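Local coordinates for similar to sp|P32453 Saccharomyces cerevisiae YNL315c ATP11 (Candida glabrata CBS 138, PDB 2P4F), which probably acts as a mitochondrial chaperone that binds unfolded protein, consistent with yeast Atp11, which assists assembly of the F1 part of ATP synthase, at residues Pro98-Leu102 with Asp103-Lys107; Gln187-Gly190 with Pro191-His195; Ile287-Leu290 with Ile291-Ala294. All coordinates share one frame; numbering follows the deposited sequence.

Overall arrangement
From the N terminus, the three contacts follow one another in series, with no nesting or crossing, and each is local. Interaction 1 closes the turn that leads from the Pro98-Leu102 loop into the short helix 102-105. Interaction 2 closes the hairpin between strands 179-190 and 193-200, inner neighbours in the six-stranded antiparallel sheet. The two touch where Tyr99 and Thr101 pack on Thr193, so the N-terminal segment lies against the end of the hairpin. Interaction 3 spans about two turns of helix 287-295 on the opposite side of the chain's centre. The centres of interactions 2 and 3 are about 28 Å apart, and helix 287-295 packs on the outermost strand 156-162, the neighbour of 179-190, and on helices 266-280 and 244-257.

Interaction 1: Pro98-Leu102 with Asp103-Lys107; sequences PYKTL and DDYLK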
ATOM      1  N   PRO A  98       1.201 -15.951  11.912  1.00 23.77           N
ATOM      2  CA  PRO A  98       2.528 -15.299  11.987  1.00 23.47           C
ATOM      3  C   PRO A  98       2.467 -13.819  11.679  1.00 23.01           C
ATOM      4  O   PRO A  98       3.492 -13.130  11.821  1.00 27.24           O
ATOM      5  CB  PRO A  98       3.379 -15.993  10.914  1.00 26.26           C
ATOM      6  CG  PRO A  98       2.329 -16.536   9.983  1.00 28.58           C
ATOM      7  CD  PRO A  98       1.081 -16.829  10.762  1.00 27.05           C
ATOM      8  N   TYR A  99       1.316 -13.313  11.237  1.00 24.56           N
ATOM      9  CA  TYR A  99       1.155 -11.887  11.009  1.00 24.54           C
ATOM     10  C   TYR A  99       0.121 -11.379  12.010  1.00 24.44           C
ATOM     11  O   TYR A  99      -0.744 -12.159  12.457  1.00 25.55           O
ATOM     12  CB  TYR A  99       0.690 -11.569   9.582  1.00 25.37           C
ATOM     13  CG  TYR A  99      -0.566 -12.339   9.228  1.00 25.83           C
ATOM     14  CD1 TYR A  99      -1.829 -11.787   9.401  1.00 27.22           C
ATOM     15  CD2 TYR A  99      -0.471 -13.637   8.728  1.00 27.76           C
ATOM     16  CE1 TYR A  99      -2.990 -12.455   9.099  1.00 31.81           C
ATOM     17  CE2 TYR A  99      -1.632 -14.308   8.419  1.00 30.93           C
ATOM     18  CZ  TYR A  99      -2.880 -13.735   8.595  1.00 33.55           C
ATOM     19  OH  TYR A  99      -4.035 -14.422   8.286  1.00 40.74           O
ATOM     20  N   LYS A 100       0.239 -10.103  12.315  1.00 23.07           N
ATOM     21  CA  LYS A 100      -0.707  -9.505  13.245  1.00 24.12           C
ATOM     22  C   LYS A 100      -1.971  -9.108  12.507  1.00 22.96           C
ATOM     23  O   LYS A 100      -1.904  -8.591  11.386  1.00 24.65           O
ATOM     24  CB  LYS A 100      -0.114  -8.293  13.977  1.00 27.16           C
ATOM     25  CG  LYS A 100       1.000  -8.828  14.874  1.00 31.83           C
ATOM     26  CD  LYS A 100       1.348  -7.853  15.955  1.00 33.21           C
ATOM     27  CE  LYS A 100       2.644  -8.313  16.602  1.00 29.56           C
ATOM     28  NZ  LYS A 100       3.470  -7.129  16.932  1.00 34.32           N
ATOM     29  N   THR A 101      -3.101  -9.381  13.100  1.00 23.04           N
ATOM     30  CA  THR A 101      -4.364  -8.922  12.561  1.00 22.40           C
ATOM     31  C   THR A 101      -4.938  -7.772  13.378  1.00 20.82           C
ATOM     32  O   THR A 101      -4.306  -7.392  14.386  1.00 23.52           O
ATOM     33  CB  THR A 101      -5.408 -10.065  12.503  1.00 25.77           C
ATOM     34  OG1 THR A 101      -5.802 -10.410  13.833  1.00 31.76           O
ATOM     35  CG2 THR A 101      -4.823 -11.287  11.821  1.00 30.67           C
ATOM     36  N   LEU A 102      -6.078  -7.245  12.930  1.00 20.87           N
ATOM     37  CA  LEU A 102      -6.596  -6.076  13.634  1.00 21.60           C
ATOM     38  C   LEU A 102      -6.790  -6.362  15.114  1.00 23.61           C
ATOM     39  O   LEU A 102      -6.483  -5.468  15.939  1.00 24.23           O
ATOM     40  CB  LEU A 102      -7.898  -5.613  12.963  1.00 21.02           C
ATOM     41  CG  LEU A 102      -8.494  -4.346  13.603  1.00 20.15           C
ATOM     42  CD1 LEU A 102      -7.492  -3.167  13.632  1.00 22.30           C
ATOM     43  CD2 LEU A 102      -9.729  -3.935  12.837  1.00 21.90           C
ATOM     44  N   ASP A 103      -7.276  -7.585  15.419  1.00 23.94           N
ATOM     45  CA  ASP A 103      -7.549  -7.906  16.842  1.00 28.49           C
ATOM     46  C   ASP A 103      -6.315  -7.822  17.729  1.00 27.11           C
ATOM     47  O   ASP A 103      -6.388  -7.634  18.956  1.00 32.80           O
ATOM     48  CB  ASP A 103      -8.142  -9.306  16.898  1.00 29.79           C
ATOM     49  CG  ASP A 103      -8.761  -9.647  18.244  1.00 31.77           C
ATOM     50  OD1 ASP A 103      -9.717  -8.988  18.706  1.00 36.23           O
ATOM     51  OD2 ASP A 103      -8.261 -10.637  18.824  1.00 38.78           O
ATOM     52  N   ASP A 104      -5.117  -8.012  17.149  1.00 26.07           N
ATOM     53  CA  ASP A 104      -3.881  -7.867  17.912  1.00 26.98           C
ATOM     54  C   ASP A 104      -3.568  -6.424  18.279  1.00 28.22           C
ATOM     55  O   ASP A 104      -2.746  -6.154  19.157  1.00 32.37           O
ATOM     56  CB  ASP A 104      -2.719  -8.431  17.082  1.00 28.22           C
ATOM     57  CG  ASP A 104      -2.853  -9.932  16.857  1.00 33.32           C
ATOM     58  OD1 ASP A 104      -3.136 -10.652  17.863  1.00 35.97           O
ATOM     59  OD2 ASP A 104      -2.691 -10.411  15.709  1.00 31.33           O
ATOM     60  N   TYR A 105      -4.194  -5.454  17.622  1.00 25.42           N
ATOM     61  CA  TYR A 105      -3.960  -4.051  17.911  1.00 23.40           C
ATOM     62  C   TYR A 105      -5.134  -3.421  18.651  1.00 25.34           C
ATOM     63  O   TYR A 105      -4.922  -2.636  19.582  1.00 29.47           O
ATOM     64  CB  TYR A 105      -3.771  -3.282  16.599  1.00 22.76           C
ATOM     65  CG  TYR A 105      -2.634  -3.760  15.721  1.00 21.28           C
ATOM     66  CD1 TYR A 105      -1.336  -3.835  16.198  1.00 23.93           C
ATOM     67  CD2 TYR A 105      -2.861  -4.076  14.389  1.00 23.15           C
ATOM     68  CE1 TYR A 105      -0.264  -4.263  15.390  1.00 23.03           C
ATOM     69  CE2 TYR A 105      -1.821  -4.497  13.572  1.00 21.64           C
ATOM     70  CZ  TYR A 105      -0.546  -4.593  14.055  1.00 20.65           C
ATOM     71  OH  TYR A 105       0.496  -4.999  13.234  1.00 22.26           O
ATOM     72  N   LEU A 106      -6.353  -3.744  18.215  1.00 26.91           N
ATOM     73  CA  LEU A 106      -7.585  -3.241  18.839  1.00 29.48           C
ATOM     74  C   LEU A 106      -8.526  -4.444  18.986  1.00 29.10           C
ATOM     75  O   LEU A 106      -8.845  -5.025  17.922  1.00 34.88           O
ATOM     76  CB  LEU A 106      -8.351  -2.188  18.043  1.00 31.33           C
ATOM     77  CG  LEU A 106      -7.639  -0.902  17.679  1.00 31.29           C
ATOM     78  CD1 LEU A 106      -8.515  -0.055  16.753  1.00 31.69           C
ATOM     79  CD2 LEU A 106      -7.267  -0.118  18.934  1.00 38.17           C
ATOM     80  N   LYS A 107      -8.964  -4.815  20.153  1.00 31.74           N
ATOM     81  CA  LYS A 107      -9.777  -6.020  20.288  1.00 33.91           C
ATOM     82  C   LYS A 107     -11.133  -5.825  19.630  1.00 32.84           C
ATOM     83  O   LYS A 107     -11.935  -4.922  19.932  1.00 40.24           O
ATOM     84  CB  LYS A 107      -9.981  -6.384  21.760  1.00 39.37           C
ATOM     85  CG  LYS A 107      -8.678  -6.809  22.452  1.00 49.73           C
ATOM     86  CD  LYS A 107      -8.049  -8.016  21.782  1.00 55.50           C
ATOM     87  CE  LYS A 107      -6.608  -8.264  22.149  1.00 61.18           C
ATOM     88  NZ  LYS A 107      -5.560  -7.617  21.312  1.00 73.12           N
TER
HETATM   89  O   HOH W   1      -2.164 -12.745  14.711  1.00 31.18           O
HETATM   90  O   HOH W   2      -8.508  -9.475  13.621  1.00 34.52           O
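The carboxylate of Asp104 folds back on the backbone of Thr101. Its OD2 accepts the N-H of Thr101 at 2.8 Å, on the anti side of the carboxylate and 21° out of its plane. A chi1 of -65°, which sets CG opposite the carbonyl carbon, brings the acid alongside its own N-H, and that N-H in turn donates to Thr101 O, with N and O 2.9 Å apart. The two residues thus grip each other twice, by side chain and by main chain. A water 2.6 Å from Asp104 OD2 donates to this oxygen as well and gives its other hydrogen to Tyr99 O, so two donors meet one carboxylate oxygen. A second water joins Thr101 OG1 to the N-H of Asp103, which it accepts.

Leu102 O takes two backbone hydrogens. Leu106 N lies 2.9 Å from Leu102 O and donates almost straight, at 177°; Tyr105 N reaches the same oxygen from above the carbonyl plane. The Tyr105 side chain crosses that of Lys100 at about a right angle, with OH 3.4 Å from Lys100 CB and CZ 3.7 Å from the same carbon. Its hydroxyl is satisfied by Gln218, whose amide nitrogen also binds Lys100 O, while Trp127 meets the tyrosine ring edge-to-face. Asp103 OD1 accepts from Leu108 N. Leu102 turns its side chain to the interior, onto Trp123, Leu223 and Leu231.

In this turn at the surface, therefore, the N-H of Thr101 is met by an acid side chain, that of Asp103 by a water and that of Asp104 by Thr101 O, while Leu102 O serves Tyr105 and Leu106. The negative charge of Asp104, in the short helical turn and with two hydrogens pointing at it, would probably be stabilised there.

Interaction 2: Gln187-Gly190 with Pro191-His195; sequences QFAG and PNTVH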
ATOM      1  N   GLN A 187       0.826  -8.710  -0.795  1.00 16.56           N
ATOM      2  CA  GLN A 187       0.796 -10.041  -0.199  1.00 18.92           C
ATOM      3  C   GLN A 187      -0.526 -10.217   0.542  1.00 20.04           C
ATOM      4  O   GLN A 187      -0.929  -9.350   1.369  1.00 22.84           O
ATOM      5  CB  GLN A 187       1.986 -10.237   0.750  1.00 25.38           C
ATOM      6  CG  GLN A 187       3.262 -10.226  -0.069  1.00 33.12           C
ATOM      7  CD  GLN A 187       4.322 -11.080   0.568  1.00 38.66           C
ATOM      8  OE1 GLN A 187       4.451 -11.068   1.803  1.00 49.73           O
ATOM      9  NE2 GLN A 187       5.026 -11.785  -0.302  1.00 57.64           N
ATOM     10  N   PHE A 188      -1.209 -11.306   0.264  1.00 18.32           N
ATOM     11  CA  PHE A 188      -2.540 -11.562   0.838  1.00 19.14           C
ATOM     12  C   PHE A 188      -2.306 -12.494   2.008  1.00 21.93           C
ATOM     13  O   PHE A 188      -2.122 -13.689   1.820  1.00 31.89           O
ATOM     14  CB  PHE A 188      -3.462 -12.099  -0.279  1.00 20.12           C
ATOM     15  CG  PHE A 188      -3.514 -11.002  -1.348  1.00 20.43           C
ATOM     16  CD1 PHE A 188      -4.390  -9.938  -1.224  1.00 22.99           C
ATOM     17  CD2 PHE A 188      -2.658 -11.015  -2.427  1.00 22.52           C
ATOM     18  CE1 PHE A 188      -4.426  -8.884  -2.131  1.00 25.84           C
ATOM     19  CE2 PHE A 188      -2.658  -9.979  -3.348  1.00 23.74           C
ATOM     20  CZ  PHE A 188      -3.524  -8.915  -3.179  1.00 24.48           C
ATOM     21  N   ALA A 189      -2.255 -11.952   3.211  1.00 21.40           N
ATOM     22  CA  ALA A 189      -1.858 -12.713   4.379  1.00 23.06           C
ATOM     23  C   ALA A 189      -3.042 -13.541   4.837  1.00 23.62           C
ATOM     24  O   ALA A 189      -2.935 -14.716   5.219  1.00 28.20           O
ATOM     25  CB  ALA A 189      -1.428 -11.734   5.475  1.00 25.24           C
ATOM     26  N   GLY A 190      -4.204 -12.944   4.799  1.00 23.78           N
ATOM     27  CA  GLY A 190      -5.387 -13.704   5.182  1.00 28.80           C
ATOM     28  C   GLY A 190      -6.641 -12.999   4.684  1.00 22.16           C
ATOM     29  O   GLY A 190      -6.560 -11.939   4.058  1.00 22.15           O
ATOM     30  N   PRO A 191      -7.825 -13.539   4.937  1.00 26.92           N
ATOM     31  CA  PRO A 191      -9.013 -12.953   4.329  1.00 26.31           C
ATOM     32  C   PRO A 191      -9.253 -11.529   4.799  1.00 25.15           C
ATOM     33  O   PRO A 191      -9.918 -10.760   4.057  1.00 27.58           O
ATOM     34  CB  PRO A 191     -10.170 -13.845   4.808  1.00 30.93           C
ATOM     35  CG  PRO A 191      -9.633 -14.682   5.902  1.00 34.22           C
ATOM     36  CD  PRO A 191      -8.135 -14.735   5.750  1.00 31.77           C
ATOM     37  N   ASN A 192      -8.744 -11.171   5.982  1.00 21.72           N
ATOM     38  CA  ASN A 192      -9.002  -9.793   6.432  1.00 22.06           C
ATOM     39  C   ASN A 192      -7.753  -8.925   6.502  1.00 18.23           C
ATOM     40  O   ASN A 192      -7.755  -7.817   7.065  1.00 20.67           O
ATOM     41  CB  ASN A 192      -9.609  -9.820   7.849  1.00 26.46           C
ATOM     42  CG  ASN A 192     -11.024 -10.367   7.761  1.00 35.36           C
ATOM     43  OD1 ASN A 192     -11.849  -9.766   7.060  1.00 44.74           O
ATOM     44  ND2 ASN A 192     -11.292 -11.479   8.430  1.00 43.81           N
ATOM     45  N   THR A 193      -6.634  -9.421   5.920  1.00 17.84           N
ATOM     46  CA  THR A 193      -5.362  -8.727   6.129  1.00 18.67           C
ATOM     47  C   THR A 193      -4.527  -8.751   4.866  1.00 18.13           C
ATOM     48  O   THR A 193      -4.139  -9.836   4.399  1.00 20.72           O
ATOM     49  CB  THR A 193      -4.562  -9.408   7.259  1.00 19.73           C
ATOM     50  OG1 THR A 193      -5.428  -9.727   8.369  1.00 21.18           O
ATOM     51  CG2 THR A 193      -3.450  -8.502   7.825  1.00 23.83           C
ATOM     52  N   VAL A 194      -4.242  -7.571   4.329  1.00 16.93           N
ATOM     53  CA  VAL A 194      -3.536  -7.434   3.037  1.00 16.72           C
ATOM     54  C   VAL A 194      -2.315  -6.599   3.275  1.00 15.77           C
ATOM     55  O   VAL A 194      -2.412  -5.574   3.986  1.00 17.88           O
ATOM     56  CB  VAL A 194      -4.470  -6.762   2.011  1.00 17.81           C
ATOM     57  CG1 VAL A 194      -3.710  -6.524   0.690  1.00 22.38           C
ATOM     58  CG2 VAL A 194      -5.716  -7.625   1.776  1.00 21.29           C
ATOM     59  N   HIS A 195      -1.153  -7.014   2.766  1.00 15.70           N
ATOM     60  CA  HIS A 195       0.069  -6.258   2.999  1.00 16.72           C
ATOM     61  C   HIS A 195       0.585  -5.654   1.691  1.00 15.59           C
ATOM     62  O   HIS A 195       0.423  -6.283   0.634  1.00 16.89           O
ATOM     63  CB  HIS A 195       1.169  -7.182   3.542  1.00 19.65           C
ATOM     64  CG  HIS A 195       0.839  -7.759   4.891  1.00 20.04           C
ATOM     65  ND1 HIS A 195       1.629  -8.759   5.426  1.00 26.21           N
ATOM     66  CD2 HIS A 195      -0.104  -7.442   5.819  1.00 20.58           C
ATOM     67  CE1 HIS A 195       1.130  -9.029   6.641  1.00 27.31           C
ATOM     68  NE2 HIS A 195       0.073  -8.263   6.923  1.00 22.34           N
TER
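Gln187 and His195 are joined by a pair of nearly straight backbone hydrogen bonds: Gln187 N to His195 O spans 2.8 Å, and His195 N to Gln187 O spans 2.7 Å. Farther along, Thr193 O accepts from two successive donors, Ala189 N and Gly190 N, both lying in its carbonyl plane; the Gly190 bond, at 164°, is much straighter than the Ala189 one, at 135°. Thr193 N returns a bond to Gly190 O across the turn.

Among the side chains, the methyl of Ala189, directed toward the partner strand, lies over the imidazole of His195, a CH-pi contact with CB 4.1 Å from the ring centroid and displaced toward CE1 and NE2; NE2 is itself hydrogen-bonded to Gln218. On the face of Phe188 and Val194, these two run side by side, Phe188 CE1 3.7 Å from Val194 CG1, at a non-hydrogen-bonded pair. Helix 140-153 covers this face, with Ala151 and Val152 on the phenyl ring and Tyr148 on the valine.

Two residues facing one Thr193 make a classic beta bulge. With the type I turn through Pro191 and Asn192, it forms the end of an antiparallel beta hairpin within the six-stranded sheet.

Interaction 3: Ile287-Leu290 with Ile291-Ala294; sequences INKL and IQLA
Lys289 extends from the helix with CG trans to its own nitrogen (chi1 176°) and then bends at chi2 (78°), which carries its chain over Leu293, one turn on. Leu293 has CG opposite its carbonyl carbon (chi1 -71°) and turns its CD1 branch back against it: Lys289 CE lies 3.5 Å from Leu293 CD1, and CG of the lysine is 3.7 Å from the same methyl. The ammonium group beyond is held by a salt bridge to Glu270 of helix 266-280, so the aliphatic part lies across the leucine on its way to that acid.

Gln292 runs beside Lys289, its NE2 reaching Lys289 O at 3.4 Å in a weak hydrogen bond; the same carbonyl takes the firmer bond from Leu293 N, at 2.8 Å. Ile287 and Ile291 form a second one-turn pair, CG2 of the first touching CD1 of the second at 3.7 Å. Leu290, Leu293 and Ala294 are buried.

Backbone bonds from residues 291-294 to the carbonyls of 287-290 mark a regular alpha-helix. With Asn288 and Gln292 exposed on the surface, it is an amphipathic helix, its buried side against helices 266-280 and 244-257 and the outermost strand 156-162.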
ATOM      1  N   ILE A 287      10.080   1.140 -19.042  1.00 28.15           N
ATOM      2  CA  ILE A 287      10.467   1.855 -17.823  1.00 29.25           C
ATOM      3  C   ILE A 287      10.364   3.364 -17.919  1.00 26.39           C
ATOM      4  O   ILE A 287      10.047   4.094 -16.991  1.00 29.16           O
ATOM      5  CB  ILE A 287      11.933   1.544 -17.484  1.00 32.07           C
ATOM      6  CG1 ILE A 287      11.988   0.210 -16.746  1.00 30.41           C
ATOM      7  CG2 ILE A 287      12.565   2.640 -16.654  1.00 33.59           C
ATOM      8  CD1 ILE A 287      11.462   0.372 -15.315  1.00 30.62           C
ATOM      9  N   ASN A 288      10.694   3.793 -19.144  1.00 31.98           N
ATOM     10  CA  ASN A 288      10.563   5.228 -19.407  1.00 31.30           C
ATOM     11  C   ASN A 288       9.140   5.698 -19.256  1.00 29.93           C
ATOM     12  O   ASN A 288       8.949   6.769 -18.651  1.00 31.58           O
ATOM     13  CB  ASN A 288      11.145   5.503 -20.804  1.00 34.27           C
ATOM     14  CG  ASN A 288      12.616   5.069 -20.639  1.00 41.21           C
ATOM     15  OD1 ASN A 288      13.365   5.953 -20.218  1.00 47.45           O
ATOM     16  ND2 ASN A 288      12.930   3.794 -20.926  1.00 47.68           N
ATOM     17  N   LYS A 289       8.175   4.929 -19.752  1.00 29.16           N
ATOM     18  CA  LYS A 289       6.787   5.403 -19.595  1.00 28.26           C
ATOM     19  C   LYS A 289       6.373   5.341 -18.137  1.00 24.77           C
ATOM     20  O   LYS A 289       5.670   6.204 -17.608  1.00 29.00           O
ATOM     21  CB  LYS A 289       5.872   4.539 -20.426  1.00 31.44           C
ATOM     22  CG  LYS A 289       4.390   4.833 -20.295  1.00 39.64           C
ATOM     23  CD  LYS A 289       3.998   6.056 -21.103  1.00 50.73           C
ATOM     24  CE  LYS A 289       2.514   6.373 -20.976  1.00 60.54           C
ATOM     25  NZ  LYS A 289       1.639   5.407 -21.710  1.00 66.70           N
ATOM     26  N   LEU A 290       6.824   4.300 -17.446  1.00 23.42           N
ATOM     27  CA  LEU A 290       6.575   4.190 -16.001  1.00 24.95           C
ATOM     28  C   LEU A 290       7.009   5.437 -15.257  1.00 25.84           C
ATOM     29  O   LEU A 290       6.339   6.063 -14.437  1.00 25.38           O
ATOM     30  CB  LEU A 290       7.362   3.018 -15.370  1.00 25.46           C
ATOM     31  CG  LEU A 290       7.380   3.052 -13.809  1.00 26.95           C
ATOM     32  CD1 LEU A 290       5.970   2.764 -13.320  1.00 29.01           C
ATOM     33  CD2 LEU A 290       8.426   2.101 -13.287  1.00 27.00           C
ATOM     34  N   ILE A 291       8.232   5.846 -15.558  1.00 27.01           N
ATOM     35  CA  ILE A 291       8.789   7.029 -14.875  1.00 27.91           C
ATOM     36  C   ILE A 291       8.025   8.281 -15.262  1.00 31.66           C
ATOM     37  O   ILE A 291       7.697   9.133 -14.422  1.00 33.87           O
ATOM     38  CB  ILE A 291      10.289   7.172 -15.193  1.00 32.14           C
ATOM     39  CG1 ILE A 291      11.075   6.042 -14.530  1.00 32.10           C
ATOM     40  CG2 ILE A 291      10.729   8.558 -14.773  1.00 36.78           C
ATOM     41  CD1 ILE A 291      12.529   5.908 -14.925  1.00 35.31           C
ATOM     42  N   GLN A 292       7.660   8.406 -16.527  1.00 31.09           N
ATOM     43  CA  GLN A 292       6.849   9.577 -16.915  1.00 36.29           C
ATOM     44  C   GLN A 292       5.499   9.605 -16.217  1.00 33.42           C
ATOM     45  O   GLN A 292       5.011  10.638 -15.747  1.00 34.04           O
ATOM     46  CB  GLN A 292       6.668   9.528 -18.433  1.00 44.23           C
ATOM     47  CG  GLN A 292       5.775  10.602 -19.032  1.00 54.19           C
ATOM     48  CD  GLN A 292       4.367  10.110 -19.343  1.00 66.34           C
ATOM     49  OE1 GLN A 292       3.584  10.709 -20.080  1.00 99.42           O
ATOM     50  NE2 GLN A 292       4.029   8.970 -18.752  1.00 84.71           N
ATOM     51  N   LEU A 293       4.836   8.439 -16.153  1.00 28.80           N
ATOM     52  CA  LEU A 293       3.505   8.400 -15.598  1.00 26.01           C
ATOM     53  C   LEU A 293       3.562   8.522 -14.077  1.00 25.56           C
ATOM     54  O   LEU A 293       2.635   9.037 -13.468  1.00 27.08           O
ATOM     55  CB  LEU A 293       2.762   7.105 -15.948  1.00 27.13           C
ATOM     56  CG  LEU A 293       2.325   6.918 -17.397  1.00 29.31           C
ATOM     57  CD1 LEU A 293       1.875   5.477 -17.634  1.00 35.95           C
ATOM     58  CD2 LEU A 293       1.169   7.820 -17.783  1.00 33.80           C
ATOM     59  N   ALA A 294       4.634   8.052 -13.447  1.00 24.16           N
ATOM     60  CA  ALA A 294       4.698   8.189 -11.983  1.00 25.60           C
ATOM     61  C   ALA A 294       4.957   9.635 -11.566  1.00 27.23           C
ATOM     62  O   ALA A 294       4.561  10.067 -10.492  1.00 30.24           O
ATOM     63  CB  ALA A 294       5.805   7.283 -11.470  1.00 24.79           C
TER